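Local coordinates for protein O-methyltransferase (Burkholderia thailandensis, PDB 3MCZ) that probably transfers a methyl group from S-adenosylmethionine to an oxygen atom of an as yet unspecified substrate, and probably works as a dimer, at residues Glu265-Ile270 against Ala323-Asp328; Met288-Asp293 against Leu316-Trp321. All coordinates share one frame; numbering follows the deposited sequence. Where two conformers were deposited one is given.

Interaction 1. Residues Glu265-Ile270 against Ala323-Asp328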
ATOM      1  N   GLU A 265     -22.020  13.901  19.685  1.00 16.16           N
ATOM      2  CA  GLU A 265     -21.289  13.381  20.822  1.00 17.47           C
ATOM      3  C   GLU A 265     -20.104  14.276  21.178  1.00 17.10           C
ATOM      4  O   GLU A 265     -19.891  14.581  22.351  1.00 18.48           O
ATOM      5  CB  GLU A 265     -20.823  11.962  20.547  1.00 16.98           C
ATOM      6  CG  GLU A 265     -21.929  10.946  20.576  1.00 20.24           C
ATOM      7  CD  GLU A 265     -21.471   9.584  20.017  1.00 22.70           C
ATOM      8  OE1 GLU A 265     -20.480   9.516  19.250  1.00 24.36           O
ATOM      9  OE2 GLU A 265     -22.110   8.580  20.331  1.00 24.99           O
ATOM     10  N   ALA A 266     -19.355  14.698  20.168  1.00 17.09           N
ATOM     11  CA  ALA A 266     -18.174  15.525  20.366  1.00 16.72           C
ATOM     12  C   ALA A 266     -18.555  16.863  21.025  1.00 16.85           C
ATOM     13  O   ALA A 266     -17.858  17.352  21.925  1.00 15.03           O
ATOM     14  CB  ALA A 266     -17.441  15.729  19.011  1.00 17.35           C
ATOM     15  N   ARG A 267     -19.692  17.437  20.622  1.00 17.15           N
ATOM     16  CA  ARG A 267     -20.161  18.696  21.251  1.00 17.27           C
ATOM     17  C   ARG A 267     -20.474  18.470  22.728  1.00 16.90           C
ATOM     18  O   ARG A 267     -20.119  19.273  23.550  1.00 16.13           O
ATOM     19  CB  ARG A 267     -21.371  19.271  20.505  1.00 17.98           C
ATOM     20  CG  ARG A 267     -21.932  20.545  21.108  1.00 20.63           C
ATOM     21  CD  ARG A 267     -23.171  21.015  20.367  1.00 23.60           C
ATOM     22  NE  ARG A 267     -22.843  21.629  19.084  1.00 27.25           N
ATOM     23  CZ  ARG A 267     -22.393  22.881  18.941  1.00 29.69           C
ATOM     24  NH1 ARG A 267     -22.158  23.652  19.996  1.00 30.35           N
ATOM     25  NH2 ARG A 267     -22.124  23.345  17.731  1.00 30.51           N
ATOM     26  N   GLU A 268     -21.106  17.344  23.073  1.00 16.44           N
ATOM     27  CA  GLU A 268     -21.389  17.042  24.464  1.00 17.14           C
ATOM     28  C   GLU A 268     -20.147  16.812  25.311  1.00 15.80           C
ATOM     29  O   GLU A 268     -20.108  17.255  26.459  1.00 15.79           O
ATOM     30  CB  GLU A 268     -22.307  15.824  24.563  1.00 17.83           C
ATOM     31  CG  GLU A 268     -23.706  16.175  24.074  1.00 23.35           C
ATOM     32  CD  GLU A 268     -24.587  14.974  23.817  1.00 28.18           C
ATOM     33  OE1 GLU A 268     -24.072  13.839  23.643  1.00 32.57           O
ATOM     34  OE2 GLU A 268     -25.816  15.196  23.742  1.00 35.01           O
ATOM     35  N   VAL A 269     -19.152  16.132  24.748  1.00 15.15           N
ATOM     36  CA  VAL A 269     -17.897  15.835  25.452  1.00 15.23           C
ATOM     37  C   VAL A 269     -17.135  17.120  25.730  1.00 14.38           C
ATOM     38  O   VAL A 269     -16.588  17.287  26.794  1.00 14.55           O
ATOM     39  CB  VAL A 269     -17.024  14.899  24.651  1.00 16.04           C
ATOM     40  CG1 VAL A 269     -15.574  14.808  25.249  1.00 17.43           C
ATOM     41  CG2 VAL A 269     -17.680  13.504  24.629  1.00 15.91           C
ATOM     42  N   ILE A 270     -17.093  18.003  24.748  1.00 13.40           N
ATOM     43  CA  ILE A 270     -16.403  19.286  24.885  1.00 13.47           C
ATOM     44  C   ILE A 270     -17.077  20.101  25.979  1.00 14.21           C
ATOM     45  O   ILE A 270     -16.408  20.660  26.841  1.00 15.25           O
ATOM     46  CB  ILE A 270     -16.372  20.062  23.564  1.00 11.93           C
ATOM     47  CG1 ILE A 270     -15.472  19.353  22.560  1.00 13.58           C
ATOM     48  CG2 ILE A 270     -15.860  21.488  23.789  1.00 13.36           C
ATOM     49  CD1 ILE A 270     -15.656  19.827  21.131  1.00 15.31           C
ATOM     50  N   ALA A 323     -13.204  24.700  17.731  1.00 14.73           N
ATOM     51  CA  ALA A 323     -12.938  25.940  18.404  1.00 14.16           C
ATOM     52  C   ALA A 323     -14.217  26.691  18.732  1.00 14.07           C
ATOM     53  O   ALA A 323     -14.333  27.264  19.831  1.00 14.74           O
ATOM     54  CB  ALA A 323     -11.955  26.821  17.585  1.00 14.30           C
ATOM     55  N   GLY A 324     -15.197  26.681  17.821  1.00 14.10           N
ATOM     56  CA  GLY A 324     -16.489  27.337  18.070  1.00 14.18           C
ATOM     57  C   GLY A 324     -17.244  26.684  19.215  1.00 14.00           C
ATOM     58  O   GLY A 324     -17.858  27.385  20.021  1.00 14.69           O
ATOM     59  N   VAL A 325     -17.154  25.356  19.333  1.00 13.93           N
ATOM     60  CA  VAL A 325     -17.803  24.664  20.456  1.00 14.16           C
ATOM     61  C   VAL A 325     -17.203  25.080  21.815  1.00 15.08           C
ATOM     62  O   VAL A 325     -17.915  25.357  22.789  1.00 15.04           O
ATOM     63  CB  VAL A 325     -17.769  23.145  20.305  1.00 14.36           C
ATOM     64  CG1 VAL A 325     -18.441  22.515  21.526  1.00 13.67           C
ATOM     65  CG2 VAL A 325     -18.474  22.705  18.996  1.00 15.12           C
ATOM     66  N   VAL A 326     -15.883  25.205  21.857  1.00 14.88           N
ATOM     67  CA  VAL A 326     -15.198  25.672  23.064  1.00 14.49           C
ATOM     68  C   VAL A 326     -15.635  27.100  23.435  1.00 16.31           C
ATOM     69  O   VAL A 326     -15.921  27.382  24.618  1.00 15.11           O
ATOM     70  CB  VAL A 326     -13.648  25.547  22.891  1.00 14.41           C
ATOM     71  CG1 VAL A 326     -12.887  26.084  24.123  1.00 11.37           C
ATOM     72  CG2 VAL A 326     -13.269  24.086  22.630  1.00 16.30           C
ATOM     73  N   ARG A 327     -15.712  27.982  22.438  1.00 17.67           N
ATOM     74  CA  ARG A 327     -16.255  29.333  22.665  1.00 19.51           C
ATOM     75  C   ARG A 327     -17.695  29.302  23.164  1.00 19.82           C
ATOM     76  O   ARG A 327     -18.019  29.988  24.120  1.00 19.04           O
ATOM     77  CB  ARG A 327     -16.192  30.199  21.406  1.00 20.31           C
ATOM     78  CG  ARG A 327     -14.822  30.568  21.052  1.00 21.78           C
ATOM     79  CD  ARG A 327     -14.767  31.697  20.005  1.00 25.83           C
ATOM     80  NE  ARG A 327     -13.414  31.680  19.449  1.00 27.04           N
ATOM     81  CZ  ARG A 327     -13.038  30.999  18.373  1.00 29.81           C
ATOM     82  NH1 ARG A 327     -13.919  30.345  17.623  1.00 28.42           N
ATOM     83  NH2 ARG A 327     -11.759  31.024  18.027  1.00 33.42           N
ATOM     84  N   ASP A 328     -18.525  28.449  22.560  1.00 21.06           N
ATOM     85  CA  ASP A 328     -19.924  28.292  22.979  1.00 21.30           C
ATOM     86  C   ASP A 328     -19.996  27.876  24.443  1.00 21.31           C
ATOM     87  O   ASP A 328     -20.955  28.222  25.112  1.00 21.62           O
ATOM     88  CB  ASP A 328     -20.709  27.267  22.127  1.00 21.59           C
ATOM     89  CG  ASP A 328     -20.993  27.742  20.698  1.00 25.03           C
ATOM     90  OD1 ASP A 328     -20.852  28.946  20.386  1.00 25.89           O
ATOM     91  OD2 ASP A 328     -21.322  26.871  19.859  1.00 28.37           O
TER
HETATM   92  O   HOH W   1     -20.939  25.874  17.601  1.00 35.15           O
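Two helices of the Rossmann-like methyltransferase domain pack here, 263-275 and the C-terminal half of 319-328. Their short axes come within 9.8 Å and cross at -44°, running in roughly the same direction. V325 is the first residue of 323-328 to touch the other helix, and it fills the middle of the contact. CG1, anti to the backbone N, meets CG2 of I270 at 3.6 Å, and the two side chains cross at about a right angle. CG2 lies over one face of the R267 guanidinium, toward its rim. V326 follows and adds a smaller contact. Its CG2 touches the same I270 CG2 at 3.8 Å, so this methyl is shared by two valines, and V326 also packs on V333 of strand 332-338. D328, one turn after V325, closes the exposed side. R267 leaves its helix extended and bends at chi3 (-75°), which swings the guanidinium across V325 to the carboxylate. The two planar groups are only 20° from coplanar. The salt bridge is long and its hydrogen bond weak but straight: R267 NH1 to D328 OD2 is 3.3 Å. A water at the guanidinium edge accepts from R267 NH2 and donates to the same D328 OD2, at 2.5 Å.

Interaction 2. Residues Met288-Asp293 against Leu316-Trp321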
HETATM    1  N   MSE A 288      -5.993  16.819  14.922  1.00 15.59           N
HETATM    2  CA  MSE A 288      -5.369  16.996  13.617  1.00 15.52           C
HETATM    3  C   MSE A 288      -6.024  18.176  12.903  1.00 14.58           C
HETATM    4  O   MSE A 288      -7.248  18.275  12.816  1.00 14.88           O
HETATM    5  CB  MSE A 288      -5.493  15.767  12.720  1.00 16.00           C
HETATM    6  CG  MSE A 288      -4.751  16.001  11.378  1.00 20.28           C
HETATM    7 SE   MSE A 288      -4.510  14.334  10.421  0.95 25.26          SE
HETATM    8  CE  MSE A 288      -3.435  13.638  11.881  1.00 28.22           C
ATOM      9  N   THR A 289      -5.214  19.031  12.320  1.00 14.03           N
ATOM     10  CA  THR A 289      -5.739  20.260  11.706  1.00 14.26           C
ATOM     11  C   THR A 289      -6.595  19.932  10.473  1.00 14.96           C
ATOM     12  O   THR A 289      -6.166  19.180   9.582  1.00 14.42           O
ATOM     13  CB  THR A 289      -4.588  21.151  11.271  1.00 14.53           C
ATOM     14  OG1 THR A 289      -3.768  21.425  12.405  1.00 14.39           O
ATOM     15  CG2 THR A 289      -5.081  22.466  10.658  1.00 15.18           C
HETATM   16  N   MSE A 290      -7.804  20.467  10.448  1.00 15.01           N
HETATM   17  CA  MSE A 290      -8.720  20.253   9.330  0.50 15.72           C
HETATM   18  C   MSE A 290      -9.524  21.522   9.120  1.00 15.70           C
HETATM   19  O   MSE A 290     -10.182  21.998  10.054  1.00 15.03           O
HETATM   20  CB  MSE A 290      -9.657  19.087   9.659  0.50 16.34           C
HETATM   21  CG  MSE A 290     -10.888  19.028   8.770  0.50 18.63           C
HETATM   22 SE   MSE A 290     -12.166  17.676   9.294  0.50 18.39          SE
HETATM   23  CE  MSE A 290     -11.415  16.424   7.925  0.50 11.73           C
ATOM     24  N   ASN A 291      -9.504  22.045   7.908  1.00 15.38           N
ATOM     25  CA  ASN A 291     -10.275  23.224   7.591  1.00 15.67           C
ATOM     26  C   ASN A 291     -11.768  22.883   7.454  1.00 15.90           C
ATOM     27  O   ASN A 291     -12.145  21.699   7.331  1.00 14.11           O
ATOM     28  CB  ASN A 291      -9.737  23.870   6.309  1.00 16.21           C
ATOM     29  CG  ASN A 291      -8.310  24.344   6.462  1.00 19.74           C
ATOM     30  OD1 ASN A 291      -7.805  24.436   7.565  1.00 22.92           O
ATOM     31  ND2 ASN A 291      -7.660  24.630   5.364  1.00 22.50           N
ATOM     32  N   ASP A 292     -12.613  23.916   7.444  1.00 15.34           N
ATOM     33  CA  ASP A 292     -14.079  23.723   7.231  1.00 15.79           C
ATOM     34  C   ASP A 292     -14.467  23.034   5.906  1.00 15.31           C
ATOM     35  O   ASP A 292     -15.508  22.411   5.813  1.00 15.81           O
ATOM     36  CB  ASP A 292     -14.811  25.065   7.369  1.00 17.01           C
ATOM     37  CG  ASP A 292     -15.028  25.456   8.836  1.00 19.99           C
ATOM     38  OD1 ASP A 292     -15.196  24.550   9.721  1.00 23.59           O
ATOM     39  OD2 ASP A 292     -15.060  26.669   9.099  1.00 24.59           O
ATOM     40  N   ASP A 293     -13.615  23.083   4.903  1.00 14.33           N
ATOM     41  CA  ASP A 293     -13.907  22.420   3.631  1.00 15.66           C
ATOM     42  C   ASP A 293     -13.770  20.887   3.679  1.00 15.93           C
ATOM     43  O   ASP A 293     -14.186  20.205   2.762  1.00 16.64           O
ATOM     44  CB  ASP A 293     -13.061  23.020   2.506  1.00 15.61           C
ATOM     45  CG  ASP A 293     -11.557  22.742   2.649  1.00 17.68           C
ATOM     46  OD1 ASP A 293     -11.105  21.952   3.520  1.00 18.61           O
ATOM     47  OD2 ASP A 293     -10.806  23.310   1.833  1.00 20.95           O
ATOM     48  N   LEU A 316     -12.917  12.915  11.615  1.00 15.13           N
ATOM     49  CA  LEU A 316     -12.150  14.073  12.054  1.00 14.85           C
ATOM     50  C   LEU A 316     -13.071  15.266  11.891  1.00 15.28           C
ATOM     51  O   LEU A 316     -13.560  15.487  10.829  1.00 17.31           O
ATOM     52  CB  LEU A 316     -10.858  14.268  11.240  1.00 14.60           C
ATOM     53  CG  LEU A 316      -9.929  15.400  11.709  1.00 13.61           C
ATOM     54  CD1 LEU A 316      -9.523  15.280  13.186  1.00 14.48           C
ATOM     55  CD2 LEU A 316      -8.677  15.483  10.763  1.00 14.00           C
ATOM     56  N   HIS A 317     -13.303  16.019  12.963  1.00 14.28           N
ATOM     57  CA  HIS A 317     -14.115  17.213  12.928  1.00 15.05           C
ATOM     58  C   HIS A 317     -13.259  18.445  12.606  1.00 14.54           C
ATOM     59  O   HIS A 317     -12.103  18.535  13.060  1.00 13.91           O
ATOM     60  CB  HIS A 317     -14.839  17.379  14.264  1.00 14.58           C
ATOM     61  CG  HIS A 317     -15.636  16.168  14.629  1.00 16.50           C
ATOM     62  ND1 HIS A 317     -16.717  15.752  13.880  1.00 22.04           N
ATOM     63  CD2 HIS A 317     -15.481  15.257  15.611  1.00 17.37           C
ATOM     64  CE1 HIS A 317     -17.206  14.639  14.405  1.00 21.07           C
ATOM     65  NE2 HIS A 317     -16.479  14.323  15.461  1.00 17.37           N
ATOM     66  N   PRO A 318     -13.813  19.374  11.823  1.00 15.40           N
ATOM     67  CA  PRO A 318     -13.030  20.563  11.511  1.00 15.33           C
ATOM     68  C   PRO A 318     -12.585  21.342  12.735  1.00 15.61           C
ATOM     69  O   PRO A 318     -13.344  21.527  13.681  1.00 15.52           O
ATOM     70  CB  PRO A 318     -13.958  21.401  10.634  1.00 16.11           C
ATOM     71  CG  PRO A 318     -14.951  20.380  10.031  1.00 16.91           C
ATOM     72  CD  PRO A 318     -15.098  19.326  11.081  1.00 15.79           C
ATOM     73  N   THR A 319     -11.355  21.840  12.664  1.00 14.92           N
ATOM     74  CA  THR A 319     -10.752  22.557  13.767  1.00 14.76           C
ATOM     75  C   THR A 319     -11.482  23.839  14.122  1.00 14.83           C
ATOM     76  O   THR A 319     -11.662  24.102  15.295  1.00 13.93           O
ATOM     77  CB  THR A 319      -9.232  22.767  13.489  1.00 14.25           C
ATOM     78  OG1 THR A 319      -8.666  21.482  13.147  1.00 15.29           O
ATOM     79  CG2 THR A 319      -8.538  23.345  14.720  1.00 14.52           C
ATOM     80  N   PRO A 320     -11.901  24.641  13.124  1.00 14.45           N
ATOM     81  CA  PRO A 320     -12.711  25.802  13.463  1.00 14.97           C
ATOM     82  C   PRO A 320     -14.042  25.449  14.120  1.00 15.30           C
ATOM     83  O   PRO A 320     -14.549  26.234  14.928  1.00 14.68           O
ATOM     84  CB  PRO A 320     -12.958  26.495  12.109  1.00 14.74           C
ATOM     85  CG  PRO A 320     -11.816  26.023  11.239  1.00 14.70           C
ATOM     86  CD  PRO A 320     -11.598  24.593  11.684  1.00 14.85           C
ATOM     87  N   TRP A 321     -14.604  24.290  13.785  1.00 15.30           N
ATOM     88  CA  TRP A 321     -15.866  23.862  14.402  1.00 15.49           C
ATOM     89  C   TRP A 321     -15.616  23.508  15.878  1.00 15.82           C
ATOM     90  O   TRP A 321     -16.373  23.931  16.761  1.00 14.67           O
ATOM     91  CB  TRP A 321     -16.472  22.667  13.661  1.00 16.19           C
ATOM     92  CG  TRP A 321     -17.721  22.182  14.281  1.00 15.72           C
ATOM     93  CD1 TRP A 321     -18.977  22.658  14.083  1.00 18.38           C
ATOM     94  CD2 TRP A 321     -17.829  21.123  15.216  1.00 15.82           C
ATOM     95  NE1 TRP A 321     -19.873  21.957  14.856  1.00 16.94           N
ATOM     96  CE2 TRP A 321     -19.179  21.025  15.586  1.00 18.54           C
ATOM     97  CE3 TRP A 321     -16.904  20.275  15.814  1.00 14.41           C
ATOM     98  CZ2 TRP A 321     -19.639  20.072  16.494  1.00 15.29           C
ATOM     99  CZ3 TRP A 321     -17.372  19.312  16.713  1.00 17.78           C
ATOM    100  CH2 TRP A 321     -18.728  19.219  17.027  1.00 17.20           C
TER
HETATM  101  O   HOH W   2      -9.582  19.200  13.872  1.00 14.20           O
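The chain leaving strand 281-288 runs beside the loop that leads into helix 319-328. The backbones come closest at M290 and P318, whose CA atoms are 4.8 Å apart. P318 is the N-cap residue of the helix. T319 holds M290 at both ends: the T319 N donates to the M290 O (2.9 Å), in the carbonyl plane, and the M290 N donates to T319 OG1 (3.0 Å). T319 OG1 sits beside its own backbone N (chi1 -51°), which puts it in place for this. A water accepts from T319 OG1 and donates to the carbonyls of M288 and H317. M290 is a selenomethionine. Its chain runs out to chi3 and then bends, bringing SE to 3.0 Å from L316 O and 3.8 Å from P318 CD. L316 CD2 lies against the CB of M288, also selenomethionine, at 3.7 Å; both residues also touch F303 of helix 298-310. At the exposed end the D292 carboxylate slides past the P320 ring, with OD2 3.7 Å from P320 CB. Thus the T319 hydroxyl both accepts from a backbone N-H and donates to water. These bonds satisfy M290 N and O and tie the helix's first turn to the loop just after strand 281-288.

Overall arrangement
Both interactions use helix 319-328: interaction 2 holds its start and the loop before it, interaction 1 its later turns. Their centres are about 13 Å apart, on the same side of the chain's centre. Along the chain come helix 263-275, the end of strand 281-288, then the two parts around helix 319-328, so interaction 2 falls within the span bridged by interaction 1. W321 and H317 of interaction 2 pack on R267 and A266 of interaction 1, making one continuous patch. Helix 319-328 is thus fixed to a neighbouring helix and to the loop just after strand 281-288, just before the chain enters the antiparallel strands 332-338 and 341-347 of the mixed sheet.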